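Local coordinates for protein LipS lipolytic enzyme (Unidentified, PDB 4FBL) that probably hydrolyses ester bonds of lipids as a thermostable lipase of the alpha/beta hydrolase fold, at residues C[59-64]-C[94-99]; C[84-89]-C[105-110]; C[122-127]-C[132-137]. One frame throughout, in Å; residues are numbered along the deposited sequence.

Contact 1 of 3, residues C[59-64]-C[94-99]; sequences GFTGSP and AEMAAS. With SPD (spermidine), chain I.
M96 reaches from helix 93-97 and sets its terminal methyl over one face of the F60 ring, the two side chains crossing at about a right angle. The evidence for a face contact is direct: CE of M96 lies 3.5 Å from the centroid of the F60 ring and 22° off the ring normal, displaced toward the rim so that its closest approach, 3.3 Å, is to F60 CE1. This is a CH-pi contact of the methyl. The sulfur stands farther back, with M96 SD 5.1 Å from the same centroid, and gives the pair its Met-aromatic character. With CG anti to the backbone N (chi1 -171°) and the rest of the chain extended, M96 reaches from helix to loop at full length.

T61 meets the same methionine from the side. Its CG2 lies 3.8 Å from both SD and CE of M96, while OG1 is turned the other way and bonds to F60 O at 2.7 Å, in the carbonyl plane and on a lone pair. Replacing T61 by the smaller alanine removes CG2 and OG1, which would probably leave the M96 thioether less closely packed on that flank and F60 O without its hydroxyl donor.

The type II turn from G59 to G62 carries this carbonyl toward the spermidine pocket, where N6 of spermidine makes a weak bond to F60 O. P196 also touches T61 and M96. The chemistry is thus divided: dispersion and CH-pi packing alone join loop to helix, whereas the F60 carbonyl and T61 hydroxyl pair with each other, the carbonyl also taking the weak bond from the ligand.

Contact 2 of 3, residues C[84-89]-C[105-110]; sequences PRLTGH and TADIVA
D107 grips the backbone and side chain of T87, tying the loop after strand 80-83 to helix 101-118 in this alpha/beta hydrolase fold. The loop residues 86-89 form a type II beta turn, closed by H89 N to L86 O, and T87 stands at its second position.

Two hydrogen bonds, both to one carboxylate oxygen, make up the polar part. The amide of T87 donates to D107 OD2 at 3.0 Å and is nearly straight (173°), yet it comes from above the carboxylate plane, 44° out of it. The hydroxyl T87 OG1 donates to the same oxygen on its syn lone pair. The torsions account for this pairing: OG1 of T87 is anti to the carbonyl carbon and beside its own N (chi1 -52°), which presents both donors to D107 together. With two donors fixing OD2, rotation of the carboxylate is probably restricted.

The apolar part lies alongside. L86 extends CD2 to D107 CB at 3.9 Å and to I108 CD1 at 4.2 Å, so the leucine bridges the aspartate's methylene and the isoleucine's tip. L86 also packs on W104 of helix 101-118 and on M129 of helix 129-140, while I108 faces L55 and S57 of strand 52-57 in the sheet.

Further bonds tie the loop to its neighbours: L86 N with H58 NE2, and T87 O with W104 NE1. R85 spans the turn from its far side: R85 NH1 donates to H89 O at 2.9 Å from within the carbonyl plane, and H89 O sits at the edge of the guanidinium group, close to its plane.

Contact 3 of 3, residues C[122-127]-C[132-137]; sequences LFMTGL and ALTVWA
Strand 122-127 and helix 132-137 run roughly antiparallel, with 150° between their N-to-C directions and segment axes 7.1 Å apart at closest approach; T125 and T134 have the nearest CA atoms.

M124 and T134 carry most of the interface, their side chains sliding past each other in opposite directions. M124 holds CG anti to its N (chi1 178°) and stays extended beyond it, so the thioether reaches across the helix, passing T134, and its methyl ends at L133 O and T134 CA. On the way, M124 CG meets T134 OG1 at 3.5 Å. At the far end, M124 CE is 3.7 Å from L133 O. A137, one helical turn beyond L133, offers only a methyl, and the sulfur packs against it, M124 SD resting 3.9 Å from A137 CB.

T134 points both branches at the strand. CG2 approaches M124 O at 3.5 Å, and OG1 lies against the peptide joining T125 to G126, 3.2 Å from T125 C. Although OG1 comes near T125 O and G126 N, the angles are poor for bonding; the hydroxyl is instead hydrogen-bonded to G130 O, one turn earlier in the helix. At G126 the lack of a side chain matters, because a beta carbon would sit 3.1 Å from T134 OG1, a tight fit.

M124 is also covered by L55 and S57 of strand 52-57 and by I108, which buries the thioether between sheet and helices. Strand 121-127, helix 129-140 and strand 147-151 form a beta-alpha-beta unit, and the tight strand-to-helix turn with its GxSxG sequence is consistent with the nucleophile elbow of alpha/beta hydrolases.

In the fold
Contacts 2 and 3 both pack around the central sheet and touch directly, T105 meeting L133 and W136; helix 101-118 and strand 121-127 follow each other in the chain. Contact 3, its centre about 7 Å from the centre of the chain, is fully buried, close strand-to-helix packing in the core. Contact 2 is partly exposed, and it alone has hydrogen bonds between its segments, an aspartate holding a turn. Contact 1 lies farthest out, its centre about 13 Å from the chain's centre, yet its methionine and aromatic ring are buried beside the ligand pocket. It abuts contact 2 through H89, whose ND1 probably bonds to G62 O, whereas contacts 1 and 3 do not touch.

Contact 1 of 3, residues C[59-64]-C[94-99]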
loop_
_atom_site.group_PDB
_atom_site.type_symbol
_atom_site.label_atom_id
_atom_site.label_comp_id
_atom_site.label_asym_id
_atom_site.label_seq_id
_atom_site.Cartn_x
_atom_site.Cartn_y
_atom_site.Cartn_z
ATOM N N GLY C 59 -8.116 -4.503 15.091
ATOM C CA GLY C 59 -7.349 -3.641 14.185
ATOM C C GLY C 59 -6.019 -3.182 14.779
ATOM O O GLY C 59 -5.556 -3.728 15.796
ATOM N N PHE C 60 -5.415 -2.204 14.073
ATOM C CA PHE C 60 -4.002 -1.742 14.243
ATOM C C PHE C 60 -3.905 -0.969 15.575
ATOM O O PHE C 60 -4.633 -0.016 15.747
ATOM C CB PHE C 60 -3.776 -0.775 13.063
ATOM C CG PHE C 60 -2.413 -0.207 12.972
ATOM C CD1 PHE C 60 -1.356 -0.971 12.449
ATOM C CD2 PHE C 60 -2.222 1.158 13.293
ATOM C CE1 PHE C 60 -0.054 -0.375 12.259
ATOM C CE2 PHE C 60 -0.927 1.770 13.171
ATOM C CZ PHE C 60 0.150 1.015 12.678
ATOM N N THR C 61 -2.948 -1.336 16.410
ATOM C CA THR C 61 -2.734 -0.915 17.822
ATOM C C THR C 61 -3.847 -1.345 18.780
ATOM O O THR C 61 -3.750 -1.087 19.990
ATOM C CB THR C 61 -2.548 0.626 18.128
ATOM O OG1 THR C 61 -3.819 1.246 18.037
ATOM C CG2 THR C 61 -1.456 1.282 17.269
ATOM N N GLY C 62 -4.835 -2.083 18.279
ATOM C CA GLY C 62 -5.888 -2.582 19.178
ATOM C C GLY C 62 -5.608 -3.974 19.637
ATOM O O GLY C 62 -4.476 -4.444 19.678
ATOM N N SER C 63 -6.667 -4.646 20.098
ATOM C CA SER C 63 -6.478 -5.995 20.671
ATOM C C SER C 63 -7.854 -6.703 20.684
ATOM O O SER C 63 -8.853 -6.042 20.412
ATOM C CB SER C 63 -6.003 -5.926 22.149
ATOM O OG SER C 63 -7.142 -5.558 22.981
ATOM N N PRO C 64 -7.887 -8.022 20.967
ATOM C CA PRO C 64 -9.234 -8.684 20.966
ATOM C C PRO C 64 -10.265 -8.056 21.891
ATOM O O PRO C 64 -11.488 -8.236 21.694
ATOM C CB PRO C 64 -8.944 -10.048 21.517
ATOM C CG PRO C 64 -7.465 -10.341 21.018
ATOM C CD PRO C 64 -6.812 -8.974 21.270
ATOM N N ALA C 94 6.796 -1.597 21.491
ATOM C CA ALA C 94 8.081 -2.093 20.891
ATOM C C ALA C 94 7.969 -3.399 20.100
ATOM O O ALA C 94 8.614 -3.592 19.046
ATOM C CB ALA C 94 9.207 -2.269 21.973
ATOM N N GLU C 95 7.219 -4.360 20.618
ATOM C CA GLU C 95 7.000 -5.564 19.821
ATOM C C GLU C 95 6.152 -5.297 18.510
ATOM O O GLU C 95 6.446 -5.834 17.403
ATOM C CB GLU C 95 6.430 -6.670 20.693
ATOM C CG GLU C 95 6.299 -7.929 19.841
ATOM C CD GLU C 95 5.643 -9.149 20.513
ATOM O OE1 GLU C 95 6.431 -10.133 20.655
ATOM O OE2 GLU C 95 4.389 -9.155 20.823
ATOM N N MET C 96 5.148 -4.451 18.615
ATOM C CA MET C 96 4.409 -4.018 17.429
ATOM C C MET C 96 5.296 -3.286 16.312
ATOM O O MET C 96 5.072 -3.436 15.080
ATOM C CB MET C 96 3.234 -3.134 17.849
ATOM C CG MET C 96 2.293 -2.826 16.654
ATOM S SD MET C 96 0.973 -1.685 16.983
ATOM C CE MET C 96 0.426 -1.427 15.313
ATOM N N ALA C 97 6.306 -2.519 16.772
ATOM C CA ALA C 97 7.254 -1.807 15.877
ATOM C C ALA C 97 7.994 -2.803 15.034
ATOM O O ALA C 97 8.406 -2.471 13.920
ATOM C CB ALA C 97 8.298 -0.928 16.744
ATOM N N ALA C 98 8.229 -4.007 15.572
ATOM C CA ALA C 98 8.939 -5.067 14.840
ATOM C C ALA C 98 8.012 -6.031 14.006
ATOM O O ALA C 98 8.490 -6.982 13.405
ATOM C CB ALA C 98 9.871 -5.902 15.815
ATOM N N SER C 99 6.711 -5.733 13.924
ATOM C CA SER C 99 5.716 -6.637 13.339
ATOM C C SER C 99 5.308 -6.092 11.991
ATOM O O SER C 99 5.332 -4.874 11.768
ATOM C CB SER C 99 4.482 -6.684 14.265
ATOM O OG SER C 99 4.831 -7.226 15.540
HETATM N N1 SPD I . -10.770 5.388 17.609
HETATM C C2 SPD I . -9.821 4.434 18.049
HETATM C C3 SPD I . -9.667 3.279 16.993
HETATM C C4 SPD I . -9.227 2.005 17.695
HETATM C C5 SPD I . -7.702 1.863 17.762
HETATM N N6 SPD I . -7.421 0.448 17.584
HETATM C C7 SPD I . -8.496 -0.485 17.369
HETATM C C8 SPD I . -9.055 -0.505 15.934
HETATM C C9 SPD I . -8.550 0.588 14.979
HETATM N N10 SPD I . -9.689 1.209 14.327
#

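Contact 2 of 3, residues C[84-89]-C[105-110]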
loop_
_atom_site.group_PDB
_atom_site.type_symbol
_atom_site.label_atom_id
_atom_site.label_comp_id
_atom_site.label_asym_id
_atom_site.label_seq_id
_atom_site.Cartn_x
_atom_site.Cartn_y
_atom_site.Cartn_z
ATOM N N PRO C 84 -8.317 -13.891 17.009
ATOM C CA PRO C 84 -6.865 -13.927 17.300
ATOM C C PRO C 84 -6.305 -12.635 17.854
ATOM O O PRO C 84 -6.829 -11.561 17.565
ATOM C CB PRO C 84 -6.211 -14.146 15.893
ATOM C CG PRO C 84 -7.286 -13.653 14.903
ATOM C CD PRO C 84 -8.621 -14.004 15.577
ATOM N N ARG C 85 -5.151 -12.759 18.507
ATOM C CA ARG C 85 -4.404 -11.608 18.982
ATOM C C ARG C 85 -3.343 -11.393 17.863
ATOM O O ARG C 85 -2.462 -12.235 17.669
ATOM C CB ARG C 85 -3.706 -11.900 20.331
ATOM C CG ARG C 85 -3.013 -10.632 20.892
ATOM C CD ARG C 85 -2.314 -10.957 22.288
ATOM N NE ARG C 85 -1.443 -12.128 22.163
ATOM C CZ ARG C 85 -0.219 -12.117 21.657
ATOM N NH1 ARG C 85 0.325 -11.017 21.111
ATOM N NH2 ARG C 85 0.446 -13.231 21.685
ATOM N N LEU C 86 -3.421 -10.270 17.140
ATOM C CA LEU C 86 -2.384 -10.099 16.057
ATOM C C LEU C 86 -0.967 -9.997 16.621
ATOM O O LEU C 86 -0.772 -9.543 17.747
ATOM C CB LEU C 86 -2.679 -8.900 15.189
ATOM C CG LEU C 86 -4.038 -9.026 14.519
ATOM C CD1 LEU C 86 -4.419 -7.740 13.684
ATOM C CD2 LEU C 86 -4.184 -10.357 13.684
ATOM N N THR C 87 0.022 -10.448 15.854
ATOM C CA THR C 87 1.426 -10.330 16.218
ATOM C C THR C 87 1.786 -8.911 16.696
ATOM O O THR C 87 1.418 -7.912 16.052
ATOM C CB THR C 87 2.299 -10.685 14.964
ATOM O OG1 THR C 87 1.847 -11.974 14.463
ATOM C CG2 THR C 87 3.881 -10.697 15.323
ATOM N N GLY C 88 2.529 -8.809 17.805
ATOM C CA GLY C 88 2.923 -7.504 18.271
ATOM C C GLY C 88 1.876 -6.698 18.978
ATOM O O GLY C 88 2.177 -5.563 19.434
ATOM N N HIS C 89 0.622 -7.230 19.057
ATOM C CA HIS C 89 -0.493 -6.511 19.731
ATOM C C HIS C 89 -0.829 -7.092 21.138
ATOM O O HIS C 89 -0.601 -8.335 21.416
ATOM C CB HIS C 89 -1.778 -6.453 18.879
ATOM C CG HIS C 89 -1.595 -5.740 17.597
ATOM N ND1 HIS C 89 -2.212 -4.543 17.312
ATOM C CD2 HIS C 89 -0.772 -5.997 16.559
ATOM C CE1 HIS C 89 -1.822 -4.119 16.124
ATOM N NE2 HIS C 89 -0.979 -4.994 15.639
ATOM N N THR C 105 -1.155 -11.072 8.033
ATOM C CA THR C 105 -1.904 -11.904 7.091
ATOM C C THR C 105 -1.654 -13.393 7.444
ATOM O O THR C 105 -2.556 -14.253 7.287
ATOM C CB THR C 105 -1.521 -11.612 5.613
ATOM O OG1 THR C 105 -0.083 -11.521 5.443
ATOM C CG2 THR C 105 -2.192 -10.344 5.133
ATOM N N ALA C 106 -0.432 -13.726 7.876
ATOM C CA ALA C 106 -0.177 -15.090 8.350
ATOM C C ALA C 106 -1.005 -15.403 9.609
ATOM O O ALA C 106 -1.428 -16.588 9.799
ATOM C CB ALA C 106 1.362 -15.388 8.601
ATOM N N ASP C 107 -1.286 -14.394 10.454
ATOM C CA ASP C 107 -2.134 -14.671 11.608
ATOM C C ASP C 107 -3.555 -15.043 11.155
ATOM O O ASP C 107 -4.181 -15.944 11.748
ATOM C CB ASP C 107 -2.251 -13.506 12.584
ATOM C CG ASP C 107 -0.908 -13.157 13.271
ATOM O OD1 ASP C 107 -0.168 -14.061 13.659
ATOM O OD2 ASP C 107 -0.592 -11.972 13.364
ATOM N N ILE C 108 -4.062 -14.334 10.160
ATOM C CA ILE C 108 -5.415 -14.594 9.612
ATOM C C ILE C 108 -5.469 -15.960 8.927
ATOM O O ILE C 108 -6.406 -16.691 9.138
ATOM C CB ILE C 108 -5.764 -13.560 8.631
ATOM C CG1 ILE C 108 -5.750 -12.184 9.341
ATOM C CG2 ILE C 108 -7.154 -13.854 7.962
ATOM C CD1 ILE C 108 -6.649 -12.019 10.723
ATOM N N VAL C 109 -4.404 -16.334 8.193
ATOM C CA VAL C 109 -4.267 -17.641 7.603
ATOM C C VAL C 109 -4.276 -18.748 8.676
ATOM O O VAL C 109 -5.006 -19.681 8.535
ATOM C CB VAL C 109 -2.990 -17.730 6.719
ATOM C CG1 VAL C 109 -2.851 -19.147 6.222
ATOM C CG2 VAL C 109 -3.226 -16.852 5.466
ATOM N N ALA C 110 -3.502 -18.636 9.755
ATOM C CA ALA C 110 -3.541 -19.663 10.805
ATOM C C ALA C 110 -4.920 -19.734 11.509
ATOM O O ALA C 110 -5.336 -20.823 11.913
ATOM C CB ALA C 110 -2.456 -19.392 11.899
#

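Contact 3 of 3, residues C[122-127]-C[132-137]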
loop_
_atom_site.group_PDB
_atom_site.type_symbol
_atom_site.label_atom_id
_atom_site.label_comp_id
_atom_site.label_asym_id
_atom_site.label_seq_id
_atom_site.Cartn_x
_atom_site.Cartn_y
_atom_site.Cartn_z
ATOM N N LEU C 122 -17.320 -20.947 6.799
ATOM C CA LEU C 122 -16.615 -19.903 7.518
ATOM C C LEU C 122 -17.192 -18.568 7.218
ATOM O O LEU C 122 -17.549 -18.317 6.093
ATOM C CB LEU C 122 -15.157 -19.915 7.037
ATOM C CG LEU C 122 -14.174 -20.888 7.728
ATOM C CD1 LEU C 122 -14.406 -22.411 7.680
ATOM C CD2 LEU C 122 -12.684 -20.498 7.354
ATOM N N PHE C 123 -17.244 -17.682 8.225
ATOM C CA PHE C 123 -17.480 -16.243 7.990
ATOM C C PHE C 123 -16.302 -15.432 8.565
ATOM O O PHE C 123 -15.605 -15.914 9.434
ATOM C CB PHE C 123 -18.780 -15.748 8.662
ATOM C CG PHE C 123 -20.038 -16.359 8.074
ATOM C CD1 PHE C 123 -20.366 -17.704 8.368
ATOM C CD2 PHE C 123 -20.863 -15.629 7.185
ATOM C CE1 PHE C 123 -21.478 -18.310 7.866
ATOM C CE2 PHE C 123 -22.026 -16.272 6.634
ATOM C CZ PHE C 123 -22.301 -17.633 7.036
ATOM N N MET C 124 -16.179 -14.160 8.166
ATOM C CA MET C 124 -15.150 -13.356 8.787
ATOM C C MET C 124 -15.705 -11.956 8.929
ATOM O O MET C 124 -16.478 -11.472 8.104
ATOM C CB MET C 124 -13.824 -13.419 7.946
ATOM C CG MET C 124 -12.735 -12.467 8.641
ATOM S SD MET C 124 -11.169 -12.779 7.788
ATOM C CE MET C 124 -10.162 -11.544 8.683
ATOM N N THR C 125 -15.322 -11.327 10.023
ATOM C CA THR C 125 -15.713 -9.994 10.322
ATOM C C THR C 125 -14.500 -9.336 10.929
ATOM O O THR C 125 -13.640 -10.012 11.491
ATOM C CB THR C 125 -16.957 -9.948 11.314
ATOM O OG1 THR C 125 -17.393 -8.567 11.552
ATOM C CG2 THR C 125 -16.624 -10.590 12.641
ATOM N N GLY C 126 -14.498 -8.006 10.995
ATOM C CA GLY C 126 -13.339 -7.419 11.669
ATOM C C GLY C 126 -13.489 -5.934 11.669
ATOM O O GLY C 126 -14.251 -5.400 10.888
ATOM N N LEU C 127 -12.703 -5.271 12.503
ATOM C CA LEU C 127 -12.846 -3.807 12.669
ATOM C C LEU C 127 -11.582 -3.095 12.114
ATOM O O LEU C 127 -10.464 -3.448 12.507
ATOM C CB LEU C 127 -12.934 -3.459 14.185
ATOM C CG LEU C 127 -12.911 -1.937 14.570
ATOM C CD1 LEU C 127 -14.113 -1.179 13.975
ATOM C CD2 LEU C 127 -12.735 -1.731 16.153
ATOM N N ALA C 132 -10.205 -4.546 6.894
ATOM C CA ALA C 132 -9.437 -4.592 5.609
ATOM C C ALA C 132 -8.870 -6.010 5.402
ATOM O O ALA C 132 -8.850 -6.529 4.263
ATOM C CB ALA C 132 -8.236 -3.543 5.675
ATOM N N LEU C 133 -8.460 -6.649 6.518
ATOM C CA LEU C 133 -8.086 -8.029 6.486
ATOM C C LEU C 133 -9.221 -9.015 6.094
ATOM O O LEU C 133 -8.941 -10.079 5.485
ATOM C CB LEU C 133 -7.419 -8.456 7.796
ATOM C CG LEU C 133 -5.980 -7.923 8.033
ATOM C CD1 LEU C 133 -5.626 -8.051 9.504
ATOM C CD2 LEU C 133 -4.976 -8.713 7.155
ATOM N N THR C 134 -10.445 -8.680 6.481
ATOM C CA THR C 134 -11.631 -9.447 6.160
ATOM C C THR C 134 -11.800 -9.359 4.605
ATOM O O THR C 134 -11.989 -10.399 3.924
ATOM C CB THR C 134 -12.844 -8.826 6.869
ATOM O OG1 THR C 134 -12.713 -9.006 8.274
ATOM C CG2 THR C 134 -14.159 -9.430 6.430
ATOM N N VAL C 135 -11.711 -8.135 4.053
ATOM C CA VAL C 135 -11.754 -7.928 2.599
ATOM C C VAL C 135 -10.579 -8.639 1.949
ATOM O O VAL C 135 -10.759 -9.287 0.953
ATOM C CB VAL C 135 -11.773 -6.471 2.205
ATOM C CG1 VAL C 135 -11.662 -6.335 0.631
ATOM C CG2 VAL C 135 -13.076 -5.838 2.670
ATOM N N TRP C 136 -9.391 -8.563 2.519
ATOM C CA TRP C 136 -8.245 -9.231 1.924
ATOM C C TRP C 136 -8.492 -10.726 1.881
ATOM O O TRP C 136 -8.146 -11.377 0.854
ATOM C CB TRP C 136 -6.932 -8.953 2.718
ATOM C CG TRP C 136 -5.839 -9.842 2.311
ATOM C CD1 TRP C 136 -4.951 -9.680 1.227
ATOM C CD2 TRP C 136 -5.440 -11.051 2.969
ATOM N NE1 TRP C 136 -4.086 -10.754 1.157
ATOM C CE2 TRP C 136 -4.340 -11.604 2.216
ATOM C CE3 TRP C 136 -5.892 -11.716 4.118
ATOM C CZ2 TRP C 136 -3.715 -12.834 2.555
ATOM C CZ3 TRP C 136 -5.271 -12.939 4.461
ATOM C CH2 TRP C 136 -4.172 -13.474 3.680
ATOM N N ALA C 137 -9.013 -11.318 2.974
ATOM C CA ALA C 137 -9.088 -12.814 2.935
ATOM C C ALA C 137 -10.208 -13.308 1.967
ATOM O O ALA C 137 -10.011 -14.321 1.299
ATOM C CB ALA C 137 -9.327 -13.400 4.356
#